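Local structure of Sodium/calcium exchanger membrane region domain-containing protein (Archaeoglobus fulgidus, 4KPP) at residues A[151-163]-A[304-318]. The protein probably moves calcium ions across the membrane in exchange for protons, as a member of the sodium/calcium exchanger family. Numbering follows the deposited sequence.
Sequences YAFTLPLKGHISP and LQSLPLDARQSEEVL. With OLB ((2S)-2,3-dihydroxypropyl (9Z)-octadec-9-enoate), chain E.
Ser-314, whose CB packs on Pro-156, grips the carbonyl O of Asp-310 twice, with OG at 2.7 Å and N at 3.0 Å, from opposite faces of the carbonyl plane. Asp-310 is the N-cap of helix 311-331, its OD1 accepting from Gln-313 N. Just before it, Leu-309 N donates to Gly-159 O over 2.8 Å, a bent bond entering above the carbonyl plane. Ile-161 and Leu-307 then exchange two backbone bonds, making a short antiparallel ladder with His-160 beside Pro-308; it joins the two sodium/calcium exchanger regions of the chain. Ile-161 CG1 meets Leu-309 CD2 at 4.1 Å. Further along, Pro-163 CG rests against Leu-304 CD1. On the helical side, Pro-156 CG lies 3.9 Å from Leu-318 CB, and Leu-318 CD1 reaches the edge of the Phe-153 ring, near its plane. Tyr-151 lies along the monoolein, CD1 3.7 Å from C3 of the lipid; its chi1 of -165° swings the ring out opposite the backbone N. In helix 163-182, Asp-165 OD1 hydrogen-bonds Tyr-151 OH and Phe-169 meets the ring edge-to-face. Replacing Tyr-151 with alanine would probably leave a gap beside the lipid and Phe-169 and deprive Asp-165 of a hydrogen-bond partner. Thr-154 OG1 sits over the centre of the tyrosine ring and donates to Tyr-151 O.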
loop_
_atom_site.group_PDB
_atom_site.type_symbol
_atom_site.label_atom_id
_atom_site.label_comp_id
_atom_site.label_asym_id
_atom_site.label_seq_id
_atom_site.Cartn_x
_atom_site.Cartn_y
_atom_site.Cartn_z
ATOM N N TYR A 151 -8.363 -8.988 14.036
ATOM C CA TYR A 151 -9.720 -8.650 13.635
ATOM C C TYR A 151 -10.050 -9.212 12.256
ATOM O O TYR A 151 -11.177 -9.629 12.006
ATOM C CB TYR A 151 -9.948 -7.139 13.658
ATOM C CG TYR A 151 -11.411 -6.776 13.596
ATOM C CD1 TYR A 151 -12.170 -6.685 14.755
ATOM C CD2 TYR A 151 -12.040 -6.545 12.378
ATOM C CE1 TYR A 151 -13.517 -6.363 14.705
ATOM C CE2 TYR A 151 -13.384 -6.223 12.318
ATOM C CZ TYR A 151 -14.116 -6.133 13.483
ATOM O OH TYR A 151 -15.452 -5.810 13.426
ATOM N N ALA A 152 -9.060 -9.222 11.368
ATOM C CA ALA A 152 -9.257 -9.707 10.004
ATOM C C ALA A 152 -9.516 -11.212 9.962
ATOM O O ALA A 152 -10.112 -11.717 9.012
ATOM C CB ALA A 152 -8.074 -9.338 9.127
ATOM N N PHE A 153 -9.068 -11.927 10.991
ATOM C CA PHE A 153 -9.338 -13.361 11.093
ATOM C C PHE A 153 -10.817 -13.659 11.338
ATOM O O PHE A 153 -11.250 -14.799 11.210
ATOM C CB PHE A 153 -8.501 -14.005 12.202
ATOM C CG PHE A 153 -7.121 -14.404 11.768
ATOM C CD1 PHE A 153 -6.946 -15.315 10.741
ATOM C CD2 PHE A 153 -5.998 -13.886 12.401
ATOM C CE1 PHE A 153 -5.676 -15.692 10.339
ATOM C CE2 PHE A 153 -4.732 -14.260 12.003
ATOM C CZ PHE A 153 -4.572 -15.163 10.971
ATOM N N THR A 154 -11.586 -12.635 11.695
ATOM C CA THR A 154 -13.008 -12.814 11.968
ATOM C C THR A 154 -13.840 -12.634 10.703
ATOM O O THR A 154 -15.052 -12.829 10.713
ATOM C CB THR A 154 -13.513 -11.837 13.047
ATOM O OG1 THR A 154 -13.460 -10.494 12.548
ATOM C CG2 THR A 154 -12.663 -11.946 14.309
ATOM N N LEU A 155 -13.176 -12.270 9.611
ATOM C CA LEU A 155 -13.860 -12.039 8.338
ATOM C C LEU A 155 -14.220 -13.306 7.537
ATOM O O LEU A 155 -15.345 -13.413 7.054
ATOM C CB LEU A 155 -13.087 -11.035 7.471
ATOM C CG LEU A 155 -12.842 -9.669 8.117
ATOM C CD1 LEU A 155 -12.173 -8.717 7.135
ATOM C CD2 LEU A 155 -14.142 -9.082 8.657
ATOM N N PRO A 156 -13.280 -14.263 7.387
ATOM C CA PRO A 156 -13.641 -15.477 6.644
ATOM C C PRO A 156 -14.699 -16.314 7.359
ATOM O O PRO A 156 -15.416 -17.076 6.710
ATOM C CB PRO A 156 -12.323 -16.256 6.580
ATOM C CG PRO A 156 -11.261 -15.237 6.794
ATOM C CD PRO A 156 -11.851 -14.261 7.754
ATOM N N LEU A 157 -14.783 -16.174 8.680
ATOM C CA LEU A 157 -15.792 -16.869 9.474
ATOM C C LEU A 157 -17.203 -16.417 9.114
ATOM O O LEU A 157 -18.050 -17.231 8.748
ATOM C CB LEU A 157 -15.548 -16.643 10.966
ATOM C CG LEU A 157 -14.405 -17.434 11.597
ATOM C CD1 LEU A 157 -14.290 -17.115 13.081
ATOM C CD2 LEU A 157 -14.616 -18.925 11.373
ATOM N N LYS A 158 -17.442 -15.115 9.230
ATOM C CA LYS A 158 -18.736 -14.525 8.914
ATOM C C LYS A 158 -19.060 -14.663 7.434
ATOM O O LYS A 158 -20.220 -14.819 7.060
ATOM C CB LYS A 158 -18.735 -13.042 9.283
ATOM C CG LYS A 158 -18.593 -12.752 10.763
ATOM C CD LYS A 158 -17.998 -11.370 10.977
ATOM C CE LYS A 158 -18.692 -10.334 10.115
ATOM N NZ LYS A 158 -18.069 -8.997 10.270
ATOM N N GLY A 159 -18.032 -14.583 6.595
ATOM C CA GLY A 159 -18.215 -14.643 5.156
ATOM C C GLY A 159 -18.573 -13.307 4.528
ATOM O O GLY A 159 -19.113 -13.259 3.424
ATOM N N HIS A 160 -18.274 -12.217 5.231
ATOM C CA HIS A 160 -18.523 -10.876 4.706
ATOM C C HIS A 160 -17.763 -9.823 5.499
ATOM O O HIS A 160 -17.137 -10.123 6.515
ATOM C CB HIS A 160 -20.021 -10.543 4.713
ATOM C CG HIS A 160 -20.621 -10.474 6.084
ATOM N ND1 HIS A 160 -21.349 -11.508 6.630
ATOM C CD2 HIS A 160 -20.595 -9.496 7.020
ATOM C CE1 HIS A 160 -21.746 -11.171 7.844
ATOM N NE2 HIS A 160 -21.302 -9.955 8.105
ATOM N N ILE A 161 -17.827 -8.585 5.020
ATOM C CA ILE A 161 -17.219 -7.447 5.699
ATOM C C ILE A 161 -18.290 -6.376 5.906
ATOM O O ILE A 161 -18.679 -5.686 4.968
ATOM C CB ILE A 161 -16.049 -6.861 4.880
ATOM C CG1 ILE A 161 -15.127 -7.980 4.384
ATOM C CG2 ILE A 161 -15.274 -5.830 5.702
ATOM C CD1 ILE A 161 -13.925 -7.492 3.586
ATOM N N SER A 162 -18.766 -6.249 7.138
ATOM C CA SER A 162 -19.903 -5.384 7.448
ATOM C C SER A 162 -19.520 -3.903 7.537
ATOM O O SER A 162 -18.337 -3.571 7.644
ATOM C CB SER A 162 -20.546 -5.831 8.764
ATOM O OG SER A 162 -19.681 -5.565 9.854
ATOM N N PRO A 163 -20.523 -3.008 7.477
ATOM C CA PRO A 163 -20.301 -1.581 7.732
ATOM C C PRO A 163 -19.620 -1.330 9.076
ATOM O O PRO A 163 -18.872 -0.361 9.216
ATOM C CB PRO A 163 -21.722 -1.014 7.754
ATOM C CG PRO A 163 -22.476 -1.888 6.817
ATOM C CD PRO A 163 -21.881 -3.266 6.962
ATOM N N LEU A 304 -27.197 0.677 3.069
ATOM C CA LEU A 304 -26.496 -0.026 4.138
ATOM C C LEU A 304 -26.314 -1.481 3.716
ATOM O O LEU A 304 -27.287 -2.224 3.599
ATOM C CB LEU A 304 -27.316 0.043 5.434
ATOM C CG LEU A 304 -26.650 -0.089 6.818
ATOM C CD1 LEU A 304 -26.136 -1.500 7.066
ATOM C CD2 LEU A 304 -25.552 0.951 7.034
ATOM N N GLN A 305 -25.073 -1.891 3.474
ATOM C CA GLN A 305 -24.832 -3.224 2.934
ATOM C C GLN A 305 -23.460 -3.777 3.303
ATOM O O GLN A 305 -22.479 -3.043 3.368
ATOM C CB GLN A 305 -25.004 -3.206 1.412
ATOM C CG GLN A 305 -25.101 -4.580 0.774
ATOM C CD GLN A 305 -25.448 -4.513 -0.700
ATOM O OE1 GLN A 305 -25.701 -3.437 -1.241
ATOM N NE2 GLN A 305 -25.462 -5.669 -1.358
ATOM N N SER A 306 -23.408 -5.082 3.548
ATOM C CA SER A 306 -22.155 -5.771 3.825
ATOM C C SER A 306 -21.518 -6.273 2.530
ATOM O O SER A 306 -22.218 -6.698 1.611
ATOM C CB SER A 306 -22.390 -6.948 4.774
ATOM O OG SER A 306 -22.818 -6.503 6.047
ATOM N N LEU A 307 -20.193 -6.217 2.459
ATOM C CA LEU A 307 -19.478 -6.706 1.288
ATOM C C LEU A 307 -19.320 -8.217 1.393
ATOM O O LEU A 307 -18.593 -8.707 2.257
ATOM C CB LEU A 307 -18.113 -6.030 1.175
ATOM C CG LEU A 307 -17.186 -6.484 0.046
ATOM C CD1 LEU A 307 -17.817 -6.225 -1.312
ATOM C CD2 LEU A 307 -15.843 -5.783 0.153
ATOM N N PRO A 308 -20.008 -8.963 0.512
ATOM C CA PRO A 308 -20.002 -10.427 0.585
ATOM C C PRO A 308 -18.611 -10.994 0.332
ATOM O O PRO A 308 -17.802 -10.383 -0.368
ATOM C CB PRO A 308 -20.962 -10.846 -0.540
ATOM C CG PRO A 308 -21.754 -9.616 -0.865
ATOM C CD PRO A 308 -20.824 -8.470 -0.610
ATOM N N LEU A 309 -18.345 -12.154 0.914
ATOM C CA LEU A 309 -17.068 -12.823 0.763
ATOM C C LEU A 309 -17.363 -14.280 0.442
ATOM O O LEU A 309 -17.798 -15.034 1.313
ATOM C CB LEU A 309 -16.278 -12.719 2.068
ATOM C CG LEU A 309 -14.823 -12.245 2.094
ATOM C CD1 LEU A 309 -14.603 -11.003 1.238
ATOM C CD2 LEU A 309 -14.409 -11.978 3.543
ATOM N N ASP A 310 -17.148 -14.675 -0.809
ATOM C CA ASP A 310 -17.402 -16.054 -1.211
ATOM C C ASP A 310 -16.298 -16.979 -0.697
ATOM O O ASP A 310 -15.402 -16.538 0.027
ATOM C CB ASP A 310 -17.576 -16.168 -2.735
ATOM C CG ASP A 310 -16.280 -15.938 -3.508
ATOM O OD1 ASP A 310 -15.316 -15.394 -2.939
ATOM O OD2 ASP A 310 -16.230 -16.296 -4.704
ATOM N N ALA A 311 -16.367 -18.255 -1.065
ATOM C CA ALA A 311 -15.370 -19.229 -0.629
ATOM C C ALA A 311 -13.956 -18.795 -1.012
ATOM O O ALA A 311 -13.058 -18.769 -0.169
ATOM C CB ALA A 311 -15.682 -20.609 -1.204
ATOM N N ARG A 312 -13.774 -18.441 -2.281
ATOM C CA ARG A 312 -12.476 -18.002 -2.793
ATOM C C ARG A 312 -11.917 -16.790 -2.041
ATOM O O ARG A 312 -10.797 -16.834 -1.528
ATOM C CB ARG A 312 -12.564 -17.705 -4.297
ATOM C CG ARG A 312 -11.310 -17.070 -4.892
ATOM C CD ARG A 312 -10.114 -18.008 -4.813
ATOM N NE ARG A 312 -8.878 -17.382 -5.283
ATOM C CZ ARG A 312 -8.479 -17.364 -6.552
ATOM N NH1 ARG A 312 -9.221 -17.934 -7.492
ATOM N NH2 ARG A 312 -7.339 -16.772 -6.883
ATOM N N GLN A 313 -12.699 -15.715 -1.967
ATOM C CA GLN A 313 -12.225 -14.481 -1.345
ATOM C C GLN A 313 -11.974 -14.612 0.158
ATOM O O GLN A 313 -11.081 -13.956 0.700
ATOM C CB GLN A 313 -13.171 -13.314 -1.644
ATOM C CG GLN A 313 -13.261 -12.969 -3.121
ATOM C CD GLN A 313 -11.902 -12.951 -3.798
ATOM O OE1 GLN A 313 -11.009 -12.201 -3.405
ATOM N NE2 GLN A 313 -11.739 -13.786 -4.816
ATOM N N SER A 314 -12.751 -15.465 0.824
ATOM C CA SER A 314 -12.553 -15.732 2.248
ATOM C C SER A 314 -11.203 -16.401 2.481
ATOM O O SER A 314 -10.495 -16.083 3.436
ATOM C CB SER A 314 -13.675 -16.613 2.802
ATOM O OG SER A 314 -14.933 -15.977 2.665
ATOM N N GLU A 315 -10.853 -17.328 1.596
ATOM C CA GLU A 315 -9.554 -17.982 1.648
ATOM C C GLU A 315 -8.446 -16.965 1.404
ATOM O O GLU A 315 -7.395 -17.026 2.037
ATOM C CB GLU A 315 -9.477 -19.110 0.612
ATOM C CG GLU A 315 -10.454 -20.247 0.855
ATOM C CD GLU A 315 -10.805 -21.006 -0.413
ATOM O OE1 GLU A 315 -10.180 -20.748 -1.462
ATOM O OE2 GLU A 315 -11.715 -21.859 -0.360
ATOM N N GLU A 316 -8.687 -16.030 0.488
ATOM C CA GLU A 316 -7.705 -14.996 0.173
ATOM C C GLU A 316 -7.448 -14.096 1.374
ATOM O O GLU A 316 -6.302 -13.748 1.664
ATOM C CB GLU A 316 -8.154 -14.155 -1.025
ATOM C CG GLU A 316 -8.210 -14.911 -2.343
ATOM C CD GLU A 316 -6.840 -15.348 -2.836
ATOM O OE1 GLU A 316 -6.779 -16.304 -3.636
ATOM O OE2 GLU A 316 -5.827 -14.733 -2.437
ATOM N N VAL A 317 -8.521 -13.722 2.067
ATOM C CA VAL A 317 -8.411 -12.878 3.252
ATOM C C VAL A 317 -7.699 -13.627 4.372
ATOM O O VAL A 317 -6.830 -13.072 5.045
ATOM C CB VAL A 317 -9.797 -12.398 3.732
ATOM C CG1 VAL A 317 -9.708 -11.751 5.109
ATOM C CG2 VAL A 317 -10.398 -11.434 2.723
ATOM N N LEU A 318 -8.067 -14.894 4.553
ATOM C CA LEU A 318 -7.432 -15.758 5.545
ATOM C C LEU A 318 -5.936 -15.899 5.264
ATOM O O LEU A 318 -5.110 -15.799 6.173
ATOM C CB LEU A 318 -8.107 -17.134 5.554
ATOM C CG LEU A 318 -7.436 -18.259 6.345
ATOM C CD1 LEU A 318 -7.314 -17.891 7.815
ATOM C CD2 LEU A 318 -8.204 -19.563 6.171
HETATM C C1 OLB E . -15.755 -8.727 17.166
HETATM C C2 OLB E . -14.666 -9.689 17.501
HETATM C C3 OLB E . -13.352 -8.984 17.457
HETATM C C4 OLB E . -12.398 -9.637 18.400
HETATM C C5 OLB E . -11.265 -10.236 17.637
HETATM O O19 OLB E . -15.953 -7.758 17.884
HETATM O O20 OLB E . -16.547 -8.924 16.063
HETATM C C21 OLB E . -17.585 -8.052 15.819
HETATM C C22 OLB E . -17.974 -8.155 14.385
HETATM O O23 OLB E . -17.467 -9.326 13.869
HETATM C C24 OLB E . -19.461 -8.150 14.274
HETATM C C6 OLB E . -10.264 -9.180 17.317
HETATM C C7 OLB E . -9.656 -8.662 18.577
HETATM C C8 OLB E . -8.399 -7.927 18.255
HETATM C C9 OLB E . -8.721 -6.714 17.449
HETATM C C10 OLB E . -9.092 -5.448 18.143
HETATM C C11 OLB E . -10.114 -4.540 17.547
HETATM C C12 OLB E . -10.514 -3.534 18.574
HETATM C C13 OLB E . -11.863 -2.983 18.256
HETATM C C14 OLB E . -12.909 -4.020 18.481
HETATM C C15 OLB E . -14.241 -3.426 18.163
HETATM C C16 OLB E . -15.305 -4.471 18.209
HETATM C C17 OLB E . -15.429 -5.008 19.596
HETATM C C18 OLB E . -16.855 -4.983 20.036
#